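Local coordinates for protein Hcp1 family type VI secretion system effector (Salmonella typhimurium, PDB 5XHH) that probably stacks as hexameric rings into the inner tube of the type VI secretion system and is exported with its effectors, as Hcp relatives do, at residues Met1-Phe6 with Leu84-Ala89. Numbering follows the deposited sequence.
Sequences MAYDIF and LVMRKA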
loop_
_atom_site.group_PDB
_atom_site.type_symbol
_atom_site.label_atom_id
_atom_site.label_comp_id
_atom_site.label_asym_id
_atom_site.label_seq_id
_atom_site.Cartn_x
_atom_site.Cartn_y
_atom_site.Cartn_z
ATOM N N MET A 1 13.994 -5.037 10.176
ATOM C CA MET A 1 14.633 -6.208 10.760
ATOM C C MET A 1 14.622 -7.424 9.822
ATOM O O MET A 1 15.324 -7.460 8.820
ATOM C CB MET A 1 13.961 -6.563 12.085
ATOM C CG MET A 1 14.272 -5.605 13.219
ATOM S SD MET A 1 13.725 -6.290 14.795
ATOM C CE MET A 1 13.836 -8.045 14.451
ATOM N N ALA A 2 13.822 -8.431 10.145
ATOM C CA ALA A 2 13.914 -9.678 9.406
ATOM C C ALA A 2 13.125 -9.678 8.097
ATOM O O ALA A 2 13.281 -10.619 7.320
ATOM C CB ALA A 2 13.472 -10.833 10.306
ATOM N N TYR A 3 12.307 -8.658 7.803
ATOM C CA TYR A 3 11.562 -8.624 6.544
ATOM C C TYR A 3 11.725 -7.280 5.842
ATOM O O TYR A 3 11.640 -6.226 6.473
ATOM C CB TYR A 3 10.051 -8.912 6.756
ATOM C CG TYR A 3 9.720 -10.350 7.127
ATOM C CD1 TYR A 3 9.721 -10.750 8.449
ATOM C CD2 TYR A 3 9.421 -11.303 6.156
ATOM C CE1 TYR A 3 9.436 -12.047 8.807
ATOM C CE2 TYR A 3 9.121 -12.620 6.512
ATOM C CZ TYR A 3 9.130 -12.980 7.849
ATOM O OH TYR A 3 8.845 -14.270 8.263
ATOM N N ASP A 4 11.957 -7.325 4.531
ATOM C CA ASP A 4 11.968 -6.143 3.679
ATOM C C ASP A 4 10.606 -5.988 3.019
ATOM O O ASP A 4 10.022 -6.966 2.537
ATOM C CB ASP A 4 13.046 -6.227 2.587
ATOM C CG ASP A 4 14.453 -6.381 3.144
ATOM O OD1 ASP A 4 14.793 -5.700 4.132
ATOM O OD2 ASP A 4 15.223 -7.189 2.588
ATOM N N ILE A 5 10.112 -4.754 3.003
ATOM C CA ILE A 5 8.818 -4.395 2.435
ATOM C C ILE A 5 9.036 -3.178 1.550
ATOM O O ILE A 5 9.594 -2.174 2.005
ATOM C CB ILE A 5 7.775 -4.079 3.530
ATOM C CG1 ILE A 5 7.743 -5.186 4.604
ATOM C CG2 ILE A 5 6.396 -3.906 2.912
ATOM C CD1 ILE A 5 6.988 -4.806 5.888
ATOM N N PHE A 6 8.592 -3.256 0.301
ATOM C CA PHE A 6 8.759 -2.175 -0.657
ATOM C C PHE A 6 7.405 -1.776 -1.217
ATOM O O PHE A 6 6.545 -2.633 -1.457
ATOM C CB PHE A 6 9.701 -2.587 -1.802
ATOM C CG PHE A 6 11.058 -2.998 -1.330
ATOM C CD1 PHE A 6 11.988 -2.052 -0.974
ATOM C CD2 PHE A 6 11.398 -4.342 -1.223
ATOM C CE1 PHE A 6 13.244 -2.428 -0.532
ATOM C CE2 PHE A 6 12.648 -4.728 -0.780
ATOM C CZ PHE A 6 13.575 -3.767 -0.443
ATOM N N LEU A 84 3.048 -3.481 -3.728
ATOM C CA LEU A 84 3.586 -3.733 -2.405
ATOM C C LEU A 84 4.189 -5.127 -2.430
ATOM O O LEU A 84 3.500 -6.093 -2.753
ATOM C CB LEU A 84 2.490 -3.603 -1.342
ATOM C CG LEU A 84 2.892 -3.505 0.132
ATOM C CD1 LEU A 84 1.654 -3.292 1.009
ATOM C CD2 LEU A 84 3.625 -4.751 0.588
ATOM N N VAL A 85 5.464 -5.227 -2.075
ATOM C CA VAL A 85 6.194 -6.484 -2.107
ATOM C C VAL A 85 6.807 -6.731 -0.733
ATOM O O VAL A 85 7.356 -5.815 -0.118
ATOM C CB VAL A 85 7.281 -6.458 -3.197
ATOM C CG1 VAL A 85 8.346 -7.458 -2.887
ATOM C CG2 VAL A 85 6.652 -6.700 -4.589
ATOM N N MET A 86 6.712 -7.969 -0.254
ATOM C CA MET A 86 7.312 -8.371 1.008
ATOM C C MET A 86 8.157 -9.615 0.792
ATOM O O MET A 86 7.711 -10.578 0.137
ATOM C CB MET A 86 6.232 -8.625 2.063
ATOM C CG MET A 86 6.737 -8.841 3.470
ATOM S SD MET A 86 5.376 -8.574 4.634
ATOM C CE MET A 86 6.189 -9.004 6.182
ATOM N N ARG A 87 9.362 -9.593 1.373
ATOM C CA ARG A 87 10.297 -10.705 1.292
ATOM C C ARG A 87 11.043 -10.875 2.609
ATOM O O ARG A 87 11.223 -9.924 3.370
ATOM C CB ARG A 87 11.326 -10.495 0.173
ATOM C CG ARG A 87 12.438 -9.552 0.566
ATOM C CD ARG A 87 13.367 -9.189 -0.590
ATOM N NE ARG A 87 14.377 -8.223 -0.151
ATOM C CZ ARG A 87 15.085 -7.451 -0.968
ATOM N NH1 ARG A 87 14.905 -7.516 -2.279
ATOM N NH2 ARG A 87 15.976 -6.607 -0.470
ATOM N N LYS A 88 11.496 -12.103 2.843
ATOM C CA LYS A 88 12.388 -12.418 3.950
ATOM C C LYS A 88 13.747 -11.782 3.706
ATOM O O LYS A 88 14.308 -11.890 2.611
ATOM C CB LYS A 88 12.539 -13.938 4.078
ATOM C CG LYS A 88 13.197 -14.456 5.350
ATOM C CD LYS A 88 12.675 -13.786 6.599
ATOM C CE LYS A 88 13.091 -14.560 7.835
ATOM N NZ LYS A 88 12.573 -13.939 9.072
ATOM N N ALA A 89 14.290 -11.133 4.725
ATOM C CA ALA A 89 15.557 -10.437 4.566
ATOM C C ALA A 89 16.753 -11.379 4.703
ATOM O O ALA A 89 16.686 -12.371 5.418
ATOM C CB ALA A 89 15.659 -9.319 5.559
#
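Arg87 lies across the neighbouring strand with its guanidinium held at its edge by the carboxylate of Asp4 and lying under the ring edge of Phe6. Its CG takes the crowded position between backbone N and carbonyl carbon (chi1 79°), and the chain then runs extended to NE. NE and NH2 both reach OD2 of Asp4, a side-on salt bridge in which Arg87 NE lies 3.0 Å from Asp4 OD2, on the anti lone pair, while NH2 comes in from above the carboxylate plane. The acceptor lies in the guanidinium plane, but the two flat groups are turned 75° apart. Phe6 approaches one guanidinium face edge-on, CE2 3.7 Å from Arg87 CZ, with the planes again steeply inclined. The Phe6 ring also stacks with His21, and Arg87 NH2 has a second salt bridge, to Asp18.

Ile5 and Met86 occupy the other sheet face. Met86, extended, runs beside Ile5, with Met86 CG 4.0 Å from Ile5 CG1, and its CE reaches the Tyr3 ring at CG; Trp30 also packs on Ile5 and Met86. At the strand end Lys88 bends at chi2 (45°), laying CD over the Tyr3 ring, 4.0 Å from its centroid, with NZ off-centre in a cation-pi contact.

Paired backbone bonds at Asp4–Arg87 and Phe6–Val85 join antiparallel strands 3-9 and 79-88, and Ala89 N to Ala2 O (2.8 Å) prolongs the pairing. One face of this Hcp sheet is thus apolar around Ile5, whereas on the other the two carboxylates of Asp4 and Asp18 probably stabilise the charged guanidinium and restrict its rotation.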